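ABC transporter, periplasmic substrate-binding protein (Thermotoga maritima, PDB 2HPG) probably binds a small solute in the periplasm and hands it to a tripartite ATP-independent (TRAP) membrane transporter. Local coordinates at residues P164-P167 with A168-E171; Q246-I249 with E250-D254; Q274-E278 with K279-V283. One frame throughout, in Å; residues are numbered along the deposited sequence. Where two conformers were deposited one is given.

How the contacts relate
All three contacts are local, between residues a few positions apart, and together they sample the start, the body and the finish of helices in a TRAP-type binding protein. Contact 1 opens helix 167-176, whereas contacts 2 and 3 share the long helix 243-278, one near its beginning and one at its C-terminal end, their centres about 39 Å apart. None is wholly core: each joins buried residues to exposed ones, and contact 1 lies nearest the chain's centre, about 12 Å away. Chemistry follows position. A proline-tryptophan CH-pi contact and a side-chain amide serve the helix start, regular backbone bonds the body, and a glycine-dependent Schellman motif the finish.

Contact 1. Residues P164-P167 with A168-E171; sequences PGAP and AWQE
Q170 N donates to the carbonyl O of A166, the N-cap residue of helix 167-176, at 3.1 Å, nearly straight and in the carbonyl plane, and P167 O receives E171 N at 2.9 Å as the loop gives way to the first turn. A weak hydrogen bond from W169 N also reaches A166 O. Before the helix, the P164 ring lies over one face of the W169 indole. P164 CB stands 3.4 Å from the centroid of the five-membered ring, only 5° off its normal, a CH-pi contact; CG and CD carry the overlap on toward the six-membered ring. The CB of A166 meets W169 CD1 at 3.8 Å. W169 reaches this position with CG beside its backbone N (chi1 -53°), which turns the indole back toward the loop. Q170 folds back as well, bent at chi2 (-76°), and its NE2 donates to P164 O at 2.8 Å. That bond is almost straight and lies in the amide plane of Q170, but it arrives from above the carbonyl plane of P164. Around this unit, F225 meets W169 edge-to-face, and R142 and E201 touch both P164 and W169. P164 is thus gripped twice, its ring through dispersion and CH-pi contact and its carbonyl through an amide, which ties the approaching loop to the helix it precedes.

Contact 2. Residues Q246-I249 with E250-D254; sequences QKII and EEEMD
I248 and E252 lie side by side one turn apart on the long alpha-helix 243-278, a textbook case of i to i+4 pairing within a helix body. The backbone is the tight part. E250 N donates to Q246 O at 3.2 Å, E251 N to K247 O at 3.0 Å and E252 N to I248 O at 2.9 Å, whereas M253 N reaches I249 O at a longer 3.3 Å and with a less straight N-H...O angle of 137°. I249 O has a second donor, W30 NE1 of helix 22-37. On the buried side, I249 packs on L133 and L241, so this flank of the helix is held against strand 130-146 by its side chain and to helix 22-37 by its carbonyl. E250 is only partly exposed; its carboxylate forms a salt bridge with K131 on that strand, and D254 makes a salt bridge with K112 and a hydrogen bond with S134.

The solvent side is looser. K247 and E251 are exposed, and K247 NZ remains 5.8 Å from E251 OE2, too far for a salt bridge, though the opposite charges may attract each other. Between these two extremes stands E252, touching A33 and K37. Its first torsion (chi1 -73°) sets CG beside the backbone N and alongside the isoleucine, where I248 CG2 meets E252 CG at 4.0 Å.

Contact 3. Residues Q274-E278 with K279-V283; sequences QKCIE and KGMAV
A Schellman motif closes the C-terminal end of helix 243-278 and redirects the chain into strand 282-284, so that C276 and I277 in the last turn meet M281 and V283 beyond it. Two bonds back into that turn define it: M281 N reaches C276 O at 3.1 Å with an N-H...O angle of 167°, and G280 N donates to I277 O at 2.9 Å, standing well above that carbonyl's plane. K279 N is an additional donor to C276 O, at 3.0 Å, above the carbonyl plane on the face opposite M281 N. G280 has a positive phi of 102°, at which a side chain would press on the preceding carbonyl O, so glycine suits the position. A water donates to both I277 O and M281 O, bridging the last turn to the chain that leaves it.

Two apolar side-chain contacts back up the backbone bonds. In the buried one, chi1 of selenomethionine M281 (-66°) carries CG back beside C276 O, 3.6 Å away, and SE onward to 3.9 Å from C276 CB; V207 and Y213 adjoin M281. In the more exposed one, I277 and V283 cross at about a right angle, with I277 CG1 at 4.0 Å from V283 CG2. Farther along, A282 pairs through its backbone with K217 and M219, joining the new strand to the sheet. The last-turn carbonyls, which have no further helical turn to supply donors, are therefore served by amides of the reversing chain and by water.

Contact 1. Residues P164-P167 with A168-E171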
loop_
_atom_site.group_PDB
_atom_site.type_symbol
_atom_site.label_atom_id
_atom_site.label_comp_id
_atom_site.label_asym_id
_atom_site.label_seq_id
_atom_site.Cartn_x
_atom_site.Cartn_y
_atom_site.Cartn_z
ATOM N N PRO A 164 6.805 -6.522 5.733
ATOM C CA PRO A 164 6.769 -5.356 6.630
ATOM C C PRO A 164 6.311 -5.704 8.046
ATOM O O PRO A 164 5.774 -6.784 8.268
ATOM C CB PRO A 164 5.797 -4.429 5.933
ATOM C CG PRO A 164 5.934 -4.776 4.512
ATOM C CD PRO A 164 6.092 -6.241 4.475
ATOM N N GLY A 165 6.583 -4.827 9.005
ATOM C CA GLY A 165 6.532 -5.218 10.413
ATOM C C GLY A 165 5.156 -5.306 11.044
ATOM O O GLY A 165 5.003 -5.968 12.070
ATOM N N ALA A 166 4.156 -4.653 10.468
ATOM C CA ALA A 166 2.830 -4.577 11.100
ATOM C C ALA A 166 2.107 -5.926 11.060
ATOM O O ALA A 166 2.365 -6.755 10.173
ATOM C CB ALA A 166 1.969 -3.473 10.428
ATOM N N PRO A 167 1.205 -6.168 12.035
ATOM C CA PRO A 167 0.443 -7.407 12.092
ATOM C C PRO A 167 -0.296 -7.839 10.822
ATOM O O PRO A 167 -0.311 -9.018 10.548
ATOM C CB PRO A 167 -0.569 -7.143 13.229
ATOM C CG PRO A 167 0.094 -6.175 14.087
ATOM C CD PRO A 167 0.891 -5.294 13.186
ATOM N N ALA A 168 -0.921 -6.931 10.071
ATOM C CA ALA A 168 -1.620 -7.340 8.847
ATOM C C ALA A 168 -0.698 -8.125 7.902
ATOM O O ALA A 168 -1.090 -9.144 7.343
ATOM C CB ALA A 168 -2.226 -6.142 8.136
ATOM N N TRP A 169 0.533 -7.659 7.753
ATOM C CA TRP A 169 1.533 -8.355 6.934
ATOM C C TRP A 169 2.039 -9.653 7.553
ATOM O O TRP A 169 2.067 -10.699 6.898
ATOM C CB TRP A 169 2.752 -7.473 6.736
ATOM C CG TRP A 169 2.525 -6.097 6.213
ATOM C CD1 TRP A 169 2.447 -4.959 6.955
ATOM C CD2 TRP A 169 2.488 -5.675 4.828
ATOM N NE1 TRP A 169 2.330 -3.862 6.129
ATOM C CE2 TRP A 169 2.343 -4.276 4.825
ATOM C CE3 TRP A 169 2.551 -6.352 3.604
ATOM C CZ2 TRP A 169 2.270 -3.523 3.637
ATOM C CZ3 TRP A 169 2.490 -5.614 2.428
ATOM C CH2 TRP A 169 2.334 -4.210 2.455
ATOM N N GLN A 170 2.476 -9.569 8.811
ATOM C CA GLN A 170 3.088 -10.704 9.493
ATOM C C GLN A 170 2.124 -11.880 9.563
ATOM O O GLN A 170 2.475 -13.010 9.213
ATOM C CB GLN A 170 3.564 -10.315 10.894
ATOM C CG GLN A 170 4.637 -9.237 10.937
ATOM C CD GLN A 170 6.001 -9.727 10.570
ATOM O OE1 GLN A 170 6.491 -10.664 11.177
ATOM N NE2 GLN A 170 6.646 -9.073 9.597
ATOM N N GLU A 171 0.905 -11.611 10.003
ATOM C CA GLU A 171 -0.113 -12.656 10.167
ATOM C C GLU A 171 -0.562 -13.234 8.844
ATOM O O GLU A 171 -0.826 -14.414 8.760
ATOM C CB GLU A 171 -1.335 -12.089 10.887
ATOM C CG GLU A 171 -1.040 -11.632 12.297
ATOM C CD GLU A 171 -0.812 -12.776 13.249
ATOM O OE1 GLU A 171 -1.254 -13.913 12.943
ATOM O OE2 GLU A 171 -0.178 -12.535 14.309
#

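Contact 2. Residues Q246-I249 with E250-D254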
loop_
_atom_site.group_PDB
_atom_site.type_symbol
_atom_site.label_atom_id
_atom_site.label_comp_id
_atom_site.label_asym_id
_atom_site.label_seq_id
_atom_site.Cartn_x
_atom_site.Cartn_y
_atom_site.Cartn_z
ATOM N N GLN A 246 -10.458 22.428 0.440
ATOM C CA GLN A 246 -10.627 21.070 0.919
ATOM C C GLN A 246 -11.002 20.137 -0.235
ATOM O O GLN A 246 -10.443 19.039 -0.369
ATOM C CB GLN A 246 -11.697 21.023 2.020
ATOM C CG GLN A 246 -11.285 21.702 3.311
ATOM C CD GLN A 246 -12.321 21.584 4.421
ATOM O OE1 GLN A 246 -12.233 22.277 5.432
ATOM N NE2 GLN A 246 -13.292 20.715 4.245
ATOM N N LYS A 247 -11.934 20.581 -1.073
ATOM C CA LYS A 247 -12.407 19.780 -2.199
ATOM C C LYS A 247 -11.370 19.637 -3.291
ATOM O O LYS A 247 -11.223 18.553 -3.839
ATOM C CB LYS A 247 -13.709 20.347 -2.797
ATOM C CG LYS A 247 -14.958 19.941 -2.035
ATOM C CD LYS A 247 -16.235 20.213 -2.835
ATOM C CE LYS A 247 -17.479 20.048 -1.957
ATOM N NZ LYS A 247 -18.755 19.971 -2.767
ATOM N N ILE A 248 -10.676 20.726 -3.622
ATOM C CA ILE A 248 -9.588 20.678 -4.590
ATOM C C ILE A 248 -8.488 19.694 -4.170
ATOM O O ILE A 248 -7.991 18.914 -4.986
ATOM C CB ILE A 248 -8.942 22.051 -4.780
ATOM C CG1 ILE A 248 -9.913 23.005 -5.499
ATOM C CG2 ILE A 248 -7.637 21.934 -5.597
ATOM C CD1 ILE A 248 -9.647 24.468 -5.232
ATOM N N ILE A 249 -8.094 19.744 -2.909
ATOM C CA ILE A 249 -7.010 18.883 -2.438
ATOM C C ILE A 249 -7.373 17.399 -2.569
ATOM O O ILE A 249 -6.584 16.615 -3.120
ATOM C CB ILE A 249 -6.603 19.194 -0.986
ATOM C CG1 ILE A 249 -5.966 20.573 -0.894
ATOM C CG2 ILE A 249 -5.593 18.189 -0.499
ATOM C CD1 ILE A 249 -5.864 21.102 0.534
ATOM N N GLU A 250 -8.550 17.017 -2.069
ATOM C CA GLU A 250 -9.017 15.629 -2.138
ATOM C C GLU A 250 -9.264 15.130 -3.547
ATOM O O GLU A 250 -8.938 13.992 -3.859
ATOM C CB GLU A 250 -10.328 15.465 -1.388
ATOM C CG GLU A 250 -10.241 15.614 0.083
ATOM C CD GLU A 250 -11.610 15.537 0.742
ATOM O OE1 GLU A 250 -12.494 16.350 0.390
ATOM O OE2 GLU A 250 -11.805 14.663 1.619
ATOM N N GLU A 251 -9.903 15.960 -4.374
ATOM C CA GLU A 251 -10.239 15.595 -5.764
ATOM C C GLU A 251 -9.006 15.453 -6.627
ATOM O O GLU A 251 -8.915 14.549 -7.445
ATOM C CB GLU A 251 -11.151 16.654 -6.412
ATOM C CG GLU A 251 -12.578 16.639 -5.888
ATOM C CD GLU A 251 -13.459 17.694 -6.538
ATOM O OE1 GLU A 251 -12.953 18.505 -7.351
ATOM O OE2 GLU A 251 -14.665 17.704 -6.225
ATOM N N GLU A 252 -8.066 16.372 -6.471
ATOM C CA GLU A 252 -6.845 16.303 -7.237
ATOM C C GLU A 252 -5.977 15.105 -6.885
ATOM O O GLU A 252 -5.230 14.601 -7.736
ATOM C CB GLU A 252 -6.043 17.577 -7.061
ATOM C CG GLU A 252 -6.651 18.731 -7.787
ATOM C CD GLU A 252 -6.825 18.444 -9.252
ATOM O OE1 GLU A 252 -5.898 17.853 -9.858
ATOM O OE2 GLU A 252 -7.902 18.800 -9.788
HETATM N N MSE A 253 -6.072 14.616 -5.666
HETATM C CA MSE A 253 -5.233 13.496 -5.332
HETATM C C MSE A 253 -5.880 12.147 -5.571
HETATM O O MSE A 253 -5.178 11.172 -5.818
HETATM C CB MSE A 253 -4.728 13.595 -3.919
HETATM C CG MSE A 253 -3.239 13.385 -3.923
HETATM SE SE MSE A 253 -2.798 12.502 -2.411
HETATM C CE MSE A 253 -1.293 13.462 -1.735
ATOM N N ASP A 254 -7.206 12.085 -5.504
ATOM C CA ASP A 254 -7.919 10.893 -5.990
ATOM C C ASP A 254 -7.613 10.696 -7.471
ATOM O O ASP A 254 -7.373 9.567 -7.930
ATOM C CB ASP A 254 -9.425 11.045 -5.806
ATOM C CG ASP A 254 -9.910 10.616 -4.440
ATOM O OD1 ASP A 254 -9.242 9.838 -3.710
ATOM O OD2 ASP A 254 -11.030 11.042 -4.108
#

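Contact 3. Residues Q274-E278 with K279-V283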
loop_
_atom_site.group_PDB
_atom_site.type_symbol
_atom_site.label_atom_id
_atom_site.label_comp_id
_atom_site.label_asym_id
_atom_site.label_seq_id
_atom_site.Cartn_x
_atom_site.Cartn_y
_atom_site.Cartn_z
ATOM N N GLN A 274 9.654 -7.837 -17.361
ATOM C CA GLN A 274 10.533 -8.098 -18.507
ATOM C C GLN A 274 11.986 -7.845 -18.171
ATOM O O GLN A 274 12.870 -8.612 -18.610
ATOM C CB GLN A 274 10.164 -7.223 -19.727
ATOM C CG GLN A 274 8.793 -7.427 -20.323
ATOM C CD GLN A 274 8.448 -8.861 -20.641
ATOM O OE1 GLN A 274 8.305 -9.686 -19.744
ATOM N NE2 GLN A 274 8.260 -9.161 -21.926
ATOM N N LYS A 275 12.260 -6.768 -17.435
ATOM C CA LYS A 275 13.646 -6.486 -17.020
ATOM C C LYS A 275 14.176 -7.552 -16.087
ATOM O O LYS A 275 15.339 -7.903 -16.154
ATOM C CB LYS A 275 13.752 -5.119 -16.345
ATOM C CG LYS A 275 13.636 -3.966 -17.311
ATOM C CD LYS A 275 13.440 -2.671 -16.625
ATOM C CE LYS A 275 13.877 -1.514 -17.527
ATOM N NZ LYS A 275 13.235 -0.222 -17.139
ATOM N N CYS A 276 13.331 -8.078 -15.208
ATOM C CA CYS A 276 13.756 -9.126 -14.271
ATOM C C CYS A 276 14.065 -10.436 -14.997
ATOM O O CYS A 276 15.038 -11.129 -14.687
ATOM C CB CYS A 276 12.682 -9.378 -13.201
ATOM S SG CYS A 276 12.585 -8.114 -11.865
ATOM N N ILE A 277 13.203 -10.788 -15.943
ATOM C CA ILE A 277 13.440 -11.920 -16.842
ATOM C C ILE A 277 14.770 -11.733 -17.553
ATOM O O ILE A 277 15.601 -12.628 -17.567
ATOM C CB ILE A 277 12.287 -12.089 -17.860
ATOM C CG1 ILE A 277 11.026 -12.580 -17.148
ATOM C CG2 ILE A 277 12.642 -13.115 -18.942
ATOM C CD1 ILE A 277 9.807 -12.708 -18.061
ATOM N N GLU A 278 14.998 -10.542 -18.081
ATOM C CA GLU A 278 16.271 -10.233 -18.734
ATOM C C GLU A 278 17.502 -10.255 -17.810
ATOM O O GLU A 278 18.633 -10.305 -18.292
ATOM C CB GLU A 278 16.145 -8.897 -19.449
ATOM C CG GLU A 278 15.137 -8.986 -20.587
ATOM C CD GLU A 278 14.467 -7.679 -20.949
ATOM O OE1 GLU A 278 14.763 -6.616 -20.359
ATOM O OE2 GLU A 278 13.601 -7.726 -21.845
ATOM N N LYS A 279 17.287 -10.211 -16.496
ATOM C CA LYS A 279 18.370 -10.340 -15.519
ATOM C C LYS A 279 18.484 -11.756 -15.004
ATOM O O LYS A 279 19.287 -12.033 -14.129
ATOM C CB LYS A 279 18.177 -9.355 -14.355
ATOM C CG LYS A 279 18.327 -7.917 -14.758
ATOM C CD LYS A 279 19.792 -7.597 -15.085
ATOM C CE LYS A 279 19.956 -6.164 -15.536
ATOM N NZ LYS A 279 21.397 -5.770 -15.647
ATOM N N GLY A 280 17.658 -12.649 -15.536
ATOM C CA GLY A 280 17.844 -14.069 -15.361
ATOM C C GLY A 280 16.937 -14.713 -14.335
ATOM O O GLY A 280 17.164 -15.850 -13.963
HETATM N N MSE A 281 15.903 -14.003 -13.888
HETATM C CA MSE A 281 14.975 -14.566 -12.915
HETATM C C MSE A 281 14.021 -15.535 -13.583
HETATM O O MSE A 281 13.674 -15.372 -14.751
HETATM C CB MSE A 281 14.175 -13.472 -12.224
HETATM C CG MSE A 281 15.016 -12.567 -11.358
HETATM SE SE MSE A 281 13.837 -11.584 -10.172
HETATM C CE MSE A 281 13.504 -12.934 -8.787
ATOM N N ALA A 282 13.596 -16.542 -12.823
ATOM C CA ALA A 282 12.580 -17.480 -13.260
ATOM C C ALA A 282 11.247 -17.089 -12.671
ATOM O O ALA A 282 11.117 -17.004 -11.457
ATOM C CB ALA A 282 12.931 -18.877 -12.808
ATOM N N VAL A 283 10.263 -16.842 -13.528
ATOM C CA VAL A 283 8.912 -16.495 -13.086
ATOM C C VAL A 283 8.073 -17.743 -13.047
ATOM O O VAL A 283 8.027 -18.470 -14.026
ATOM C CB VAL A 283 8.263 -15.492 -14.043
ATOM C CG1 VAL A 283 6.820 -15.223 -13.649
ATOM C CG2 VAL A 283 9.050 -14.222 -14.031
HETATM O O HOH W 1 15.308 -15.344 -17.384
#